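2-hydroxyisobutanoyl-CoA mutase large subunit (PDB 4R3U) isomerises 2-hydroxyisobutyryl-CoA and (S)-3-hydroxybutyryl-CoA as the substrate-binding large subunit of a cobalamin-dependent mutase, working together with its small cobalamin-binding partner. Local coordinates at residues R94-R99 with Q374-N379; I118-T123 with A396-Q401. One frame throughout, in Å; residues are numbered along the deposited sequence.

Contact 1 of 2, residues R94-R99 with Q374-N379. With 3HC (3-hydroxybutanoyl-coenzyme A), chain E.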
# COMPACT_ATOMS: atom_id res chain seq x y z
N ARG A 94 3.39 21.63 5.79
CA ARG A 94 1.99 21.28 6.03
C ARG A 94 1.62 20.04 5.24
O ARG A 94 1.73 20.03 4.01
CB ARG A 94 1.03 22.43 5.69
CG ARG A 94 1.31 23.74 6.42
CD ARG A 94 0.63 23.83 7.77
NE ARG A 94 0.77 25.18 8.33
CZ ARG A 94 -0.05 26.20 8.06
NH1 ARG A 94 -1.08 26.04 7.23
NH2 ARG A 94 0.14 27.38 8.63
N THR A 95 1.11 19.00 5.96
CA THR A 95 0.63 17.75 5.35
C THR A 95 -0.63 18.01 4.50
O THR A 95 -1.39 18.92 4.81
CB THR A 95 0.25 16.74 6.48
OG1 THR A 95 1.34 16.59 7.37
CG2 THR A 95 -0.14 15.36 5.96
N TRP A 96 -0.90 17.17 3.51
CA TRP A 96 -2.16 17.27 2.75
C TRP A 96 -3.33 17.14 3.76
O TRP A 96 -3.17 16.56 4.83
CB TRP A 96 -2.23 16.15 1.67
CG TRP A 96 -2.17 14.75 2.22
CD1 TRP A 96 -3.22 13.98 2.61
CD2 TRP A 96 -0.98 14.02 2.55
NE1 TRP A 96 -2.76 12.78 3.14
CE2 TRP A 96 -1.39 12.79 3.11
CE3 TRP A 96 0.40 14.26 2.37
CZ2 TRP A 96 -0.47 11.81 3.54
CZ3 TRP A 96 1.32 13.28 2.78
CH2 TRP A 96 0.88 12.07 3.35
N THR A 97 -4.49 17.69 3.42
CA THR A 97 -5.66 17.57 4.27
C THR A 97 -6.18 16.13 4.13
O THR A 97 -6.31 15.61 3.01
CB THR A 97 -6.73 18.61 3.89
OG1 THR A 97 -6.15 19.91 3.80
CG2 THR A 97 -7.84 18.69 4.91
N MET A 98 -6.40 15.47 5.26
CA MET A 98 -6.97 14.15 5.32
C MET A 98 -8.45 14.48 5.52
O MET A 98 -8.89 14.88 6.61
CB MET A 98 -6.36 13.34 6.47
CG MET A 98 -4.85 13.30 6.36
SD MET A 98 -4.08 12.16 7.49
CE MET A 98 -2.35 12.46 7.10
N ARG A 99 -9.15 14.51 4.37
CA ARG A 99 -10.53 14.96 4.25
C ARG A 99 -11.43 13.85 3.65
O ARG A 99 -11.52 13.68 2.42
CB ARG A 99 -10.53 16.22 3.40
CG ARG A 99 -11.88 16.91 3.32
CD ARG A 99 -11.93 17.93 2.21
NE ARG A 99 -10.86 18.92 2.29
CZ ARG A 99 -10.86 19.97 3.10
NH1 ARG A 99 -11.87 20.18 3.93
NH2 ARG A 99 -9.84 20.82 3.10
N GLN A 374 -3.20 18.35 -2.37
CA GLN A 374 -3.38 19.30 -1.25
C GLN A 374 -4.34 18.76 -0.23
O GLN A 374 -4.35 19.19 0.93
CB GLN A 374 -3.94 20.64 -1.76
CG GLN A 374 -2.90 21.58 -2.33
CD GLN A 374 -2.10 21.00 -3.46
OE1 GLN A 374 -2.58 20.84 -4.59
NE2 GLN A 374 -0.88 20.61 -3.17
N SER A 375 -5.21 17.86 -0.71
CA SER A 375 -6.27 17.24 0.04
C SER A 375 -6.49 15.84 -0.52
O SER A 375 -6.34 15.60 -1.73
CB SER A 375 -7.54 18.10 -0.06
OG SER A 375 -8.61 17.62 0.74
N LEU A 376 -6.82 14.89 0.38
CA LEU A 376 -7.03 13.51 -0.01
C LEU A 376 -8.11 12.78 0.74
O LEU A 376 -8.13 12.79 1.97
CB LEU A 376 -5.70 12.72 0.08
CG LEU A 376 -5.66 11.21 -0.29
CD1 LEU A 376 -6.00 10.98 -1.76
CD2 LEU A 376 -4.32 10.61 0.08
N HIS A 377 -8.98 12.09 -0.03
CA HIS A 377 -9.96 11.16 0.48
C HIS A 377 -9.47 9.77 0.03
O HIS A 377 -9.27 9.52 -1.18
CB HIS A 377 -11.37 11.41 -0.11
CG HIS A 377 -12.37 10.34 0.25
ND1 HIS A 377 -13.24 10.48 1.33
CD2 HIS A 377 -12.59 9.13 -0.33
CE1 HIS A 377 -13.93 9.35 1.38
NE2 HIS A 377 -13.59 8.52 0.39
N THR A 378 -9.33 8.85 0.99
CA THR A 378 -9.04 7.45 0.71
C THR A 378 -10.36 6.69 0.84
O THR A 378 -11.11 6.91 1.81
CB THR A 378 -7.93 6.89 1.61
OG1 THR A 378 -8.04 7.46 2.91
CG2 THR A 378 -6.54 7.14 1.05
N ASN A 379 -10.66 5.79 -0.12
CA ASN A 379 -11.91 5.05 -0.07
C ASN A 379 -11.89 3.97 0.99
O ASN A 379 -10.80 3.60 1.44
CB ASN A 379 -12.27 4.46 -1.44
CG ASN A 379 -12.39 5.48 -2.52
OD1 ASN A 379 -12.85 6.60 -2.31
ND2 ASN A 379 -11.91 5.12 -3.71
N1A 3HC E . 3.37 25.98 3.60
C2A 3HC E . 2.65 27.19 4.05
N3A 3HC E . 1.19 27.06 3.89
C4A 3HC E . 0.63 25.93 3.38
C5A 3HC E . 1.38 24.88 2.98
C6A 3HC E . 2.73 24.92 3.07
N6A 3HC E . 3.41 23.86 2.66
N7A 3HC E . 0.53 23.94 2.54
C8A 3HC E . -0.71 24.40 2.68
N9A 3HC E . -0.65 25.64 3.16
C1B 3HC E . -1.76 26.58 3.48
C2B 3HC E . -2.54 27.00 2.26
O2B 3HC E . -1.95 28.14 1.62
C3B 3HC E . -3.90 27.33 2.85
O3B 3HC E . -3.91 28.65 3.43
P3B 3HC E . -5.11 29.71 3.21
O7A 3HC E . -6.28 29.01 3.78
O8A 3HC E . -4.64 30.87 4.00
O9A 3HC E . -5.11 29.90 1.74
C4B 3HC E . -4.05 26.31 3.97
O4B 3HC E . -2.70 25.90 4.35
C5B 3HC E . -4.92 25.12 3.54
O5B 3HC E . -4.18 24.28 2.62
P1A 3HC E . -4.63 24.02 1.07
O1A 3HC E . -5.46 25.15 0.55
O2A 3HC E . -3.44 23.61 0.31
O3A 3HC E . -5.52 22.67 1.35
P2A 3HC E . -7.13 22.55 1.52
O4A 3HC E . -7.45 21.15 1.81
O5A 3HC E . -7.65 23.60 2.43
O6A 3HC E . -7.60 22.92 0.06
CBP 3HC E . -8.38 22.57 -2.21
CCP 3HC E . -7.42 22.09 -1.10
CDP 3HC E . -7.89 23.95 -2.64
CEP 3HC E . -8.27 21.63 -3.42
CAP 3HC E . -9.85 22.66 -1.69
OAP 3HC E . -10.78 23.23 -2.63
C9P 3HC E . -10.43 21.40 -0.99
O9P 3HC E . -10.26 21.20 0.22
N8P 3HC E . -11.18 20.59 -1.75
C7P 3HC E . -11.84 19.41 -1.18
C6P 3HC E . -12.82 18.82 -2.18
C5P 3HC E . -13.46 17.52 -1.68
O5P 3HC E . -13.11 16.97 -0.63
N4P 3HC E . -14.42 17.06 -2.49
C3P 3HC E . -15.14 15.83 -2.22
C2P 3HC E . -15.66 15.31 -3.54
S1P 3HC E . -16.50 13.71 -3.34
C1 3HC E . -16.99 13.50 -5.07
O1 3HC E . -17.42 14.41 -5.77
C2 3HC E . -16.75 12.11 -5.68
C3 3HC E . -17.81 11.09 -5.27
O3 3HC E . -17.85 11.00 -3.85
C4 3HC E . -19.20 11.48 -5.81

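Contact 2 of 2, residues I118-T123 with A396-Q401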
# COMPACT_ATOMS: atom_id res chain seq x y z
N ILE A 118 -13.14 13.41 12.79
CA ILE A 118 -12.21 14.35 13.44
C ILE A 118 -11.45 13.65 14.59
O ILE A 118 -10.23 13.75 14.67
CB ILE A 118 -12.92 15.68 13.85
CG1 ILE A 118 -13.31 16.46 12.55
CG2 ILE A 118 -12.04 16.54 14.80
CD1 ILE A 118 -14.32 17.59 12.68
N ALA A 119 -12.15 12.91 15.43
CA ALA A 119 -11.53 12.16 16.54
C ALA A 119 -10.52 11.12 16.01
O ALA A 119 -9.56 10.83 16.70
CB ALA A 119 -12.62 11.46 17.35
N GLN A 120 -10.76 10.55 14.80
CA GLN A 120 -9.87 9.59 14.13
C GLN A 120 -8.69 10.23 13.38
O GLN A 120 -7.82 9.50 12.90
CB GLN A 120 -10.64 8.61 13.24
CG GLN A 120 -11.63 7.69 13.98
CD GLN A 120 -11.20 7.15 15.33
OE1 GLN A 120 -10.08 6.73 15.56
NE2 GLN A 120 -12.11 7.15 16.24
N GLY A 121 -8.65 11.56 13.30
CA GLY A 121 -7.52 12.27 12.72
C GLY A 121 -7.75 13.01 11.42
O GLY A 121 -6.78 13.45 10.80
N GLN A 122 -9.02 13.13 10.98
CA GLN A 122 -9.29 13.90 9.78
C GLN A 122 -9.08 15.41 10.14
O GLN A 122 -9.41 15.84 11.26
CB GLN A 122 -10.68 13.62 9.22
CG GLN A 122 -11.70 14.78 9.36
CD GLN A 122 -12.92 14.52 8.54
OE1 GLN A 122 -12.86 13.90 7.44
NE2 GLN A 122 -14.05 15.01 9.03
N THR A 123 -8.47 16.16 9.20
CA THR A 123 -8.05 17.56 9.30
C THR A 123 -8.87 18.53 8.44
O THR A 123 -8.64 19.74 8.46
CB THR A 123 -6.52 17.63 9.10
OG1 THR A 123 -6.18 17.11 7.81
CG2 THR A 123 -5.74 16.84 10.18
N ALA A 396 -9.18 3.97 6.27
CA ALA A 396 -8.82 4.92 5.22
C ALA A 396 -7.97 6.04 5.78
O ALA A 396 -7.00 6.43 5.14
CB ALA A 396 -10.07 5.46 4.56
N LEU A 397 -8.26 6.50 7.01
CA LEU A 397 -7.45 7.53 7.67
C LEU A 397 -6.10 6.96 8.13
O LEU A 397 -5.08 7.62 7.92
CB LEU A 397 -8.21 8.17 8.84
CG LEU A 397 -9.32 9.14 8.45
CD1 LEU A 397 -10.31 9.34 9.59
CD2 LEU A 397 -8.73 10.47 7.98
N ARG A 398 -6.06 5.72 8.69
CA ARG A 398 -4.82 5.08 9.13
C ARG A 398 -3.85 4.90 7.96
O ARG A 398 -2.63 5.05 8.14
CB ARG A 398 -5.09 3.74 9.85
CG ARG A 398 -5.86 3.83 11.17
CD ARG A 398 -5.13 4.54 12.30
NE ARG A 398 -6.02 4.72 13.44
CZ ARG A 398 -6.69 5.84 13.71
NH1 ARG A 398 -6.57 6.90 12.94
NH2 ARG A 398 -7.48 5.90 14.77
N THR A 399 -4.40 4.63 6.77
CA THR A 399 -3.67 4.49 5.51
C THR A 399 -2.89 5.78 5.23
O THR A 399 -1.67 5.73 5.00
CB THR A 399 -4.65 4.14 4.35
OG1 THR A 399 -5.39 2.96 4.69
CG2 THR A 399 -3.94 3.94 3.01
N GLN A 400 -3.58 6.93 5.30
CA GLN A 400 -3.01 8.25 5.05
C GLN A 400 -1.93 8.57 6.09
O GLN A 400 -0.83 9.00 5.74
CB GLN A 400 -4.13 9.32 5.03
CG GLN A 400 -4.99 9.27 3.77
CD GLN A 400 -5.88 10.50 3.60
OE1 GLN A 400 -5.40 11.63 3.46
NE2 GLN A 400 -7.19 10.30 3.57
N GLN A 401 -2.25 8.35 7.38
CA GLN A 401 -1.39 8.58 8.56
C GLN A 401 -0.12 7.74 8.54
O GLN A 401 0.89 8.23 8.98
CB GLN A 401 -2.18 8.36 9.84
CG GLN A 401 -3.35 9.37 9.97
CD GLN A 401 -4.47 8.86 10.84
OE1 GLN A 401 -4.54 7.69 11.25
NE2 GLN A 401 -5.41 9.74 11.14
O HOH W 1 -4.36 12.82 11.17

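Contact 1 of 2, residues R94-R99 with Q374-N379
Thr-97 and Ser-375 sit side by side on one face of the sheet, as partners on parallel strands, and backbone bonds stitch the pair together. Thr-97 N donates to Gln-374 O, Thr-97 O accepts from Leu-376 N at 2.8 Å, and Arg-99 N closes the ladder on Leu-376 O.

The polar side chains serve the bound 3-hydroxybutanoyl-CoA. With CG anti to the backbone N (chi1 -173°) and the chain extended to CD, Arg-99 turns at chi3, which sets NE beside Ser-375 OG. In the guanidinium plane, NE donates to Ser-375 OG (3.0 Å), a hydroxyl also bonded to His-341, and NH2 donates to pyrophosphate oxygen O4A (2.7 Å). One face of this flat group meets the Thr-97 methyl CG2; over the opposite face lies the pantetheine carbonyl oxygen O9P, 3.2 Å from CZ. Thr-97 OG1 also approaches O4A, at 2.7 Å. A leucine in place of Arg-99 would probably leave O4A without its charged partner and Ser-375 OG without the NE donor. Ahead of the strand, Arg-94 lays CB and CG against the adenine, CG 3.6 Å from C5A.

Leu-376 is on the opposite face of the sheet from Thr-97 and Ser-375, and there it meets Trp-96 of the loop leading into the strand. The two lie side by side, Trp-96 CD1 3.8 Å from Leu-376 CB, while the indole NE1 bonds to Gln-400.

Strand 97-102 opens the parallel series and strand 375-377 ends it, so their pairing illustrates the closure of a TIM barrel, here with CoA held by side chains at the seam.

Contact 2 of 2, residues I118-T123 with A396-Q401
Gln-120 and Gly-121 bring the end of helix 107-119 against the flank of helix 390-405. The helix ends in a Schellman motif: Gly-121, at a phi of 112°, takes its place where the chain leaves the helical path, and its N bonds back to Ile-118 O. Both helices belong to the outer layer of the TIM barrel.

The tight part centres on one carbonyl. Gln-120 O receives two donors in its plane, Arg-398 NH1 at 2.9 Å and Gln-401 NE2 at 3.0 Å, and it lies close to the planes of both donating groups. Gln-401, extended with CD anti (chi2 155°), reaches Gly-121 with its amide, NE2 lying 3.7 Å from Gly-121 CA; a CB on that residue would collide with NE2. Beside these bonds Leu-397 sets its two methyls against the turn, CD1 3.7 Å from Gln-120 CB and CD2 3.9 Å from Gln-122 CB.

The grip slackens on either flank. At the partly exposed Gln-120 side chain, OE1 takes only a weak, bent bond from Arg-398 NH2, the amide and guanidinium planes being 48° apart; NH2 also forms a salt bridge with Glu-485 of the second subunit, so the looser margin faces a subunit interface. On the other flank a water lies between the Gly-121 carbonyl and Gln-401 NE2, though its very short distance to the carbonyl makes this bridge doubtful.

The two anchoring side chains also brace each other: Arg-398 NH1, while holding Gln-120 O, donates to Gln-401 OE1 across 2.8 Å, in the plane of that amide and on a lone pair of the oxygen.

Overall arrangement
Contacts 1 and 2 show two neighbouring layers of one barrel, their centres about 9 Å apart. Both are buried, contact 1 the more deeply: it joins the first and last strands of the barrel wall, whereas contact 2 joins the helices that follow these same strands, farther from the chain's centre and at the interface with the second subunit. Backbone pairing and phosphate recognition dominate the inner layer, while the outer one relies on side chains gripping a helix end. Gln-400 bridges the layers, its NE2 bonding to Leu-376 O. Thr-378 OG1 likewise reaches Ala-396 O, while Met-98 N pairs with Thr-123 OG1 of segment 118-123.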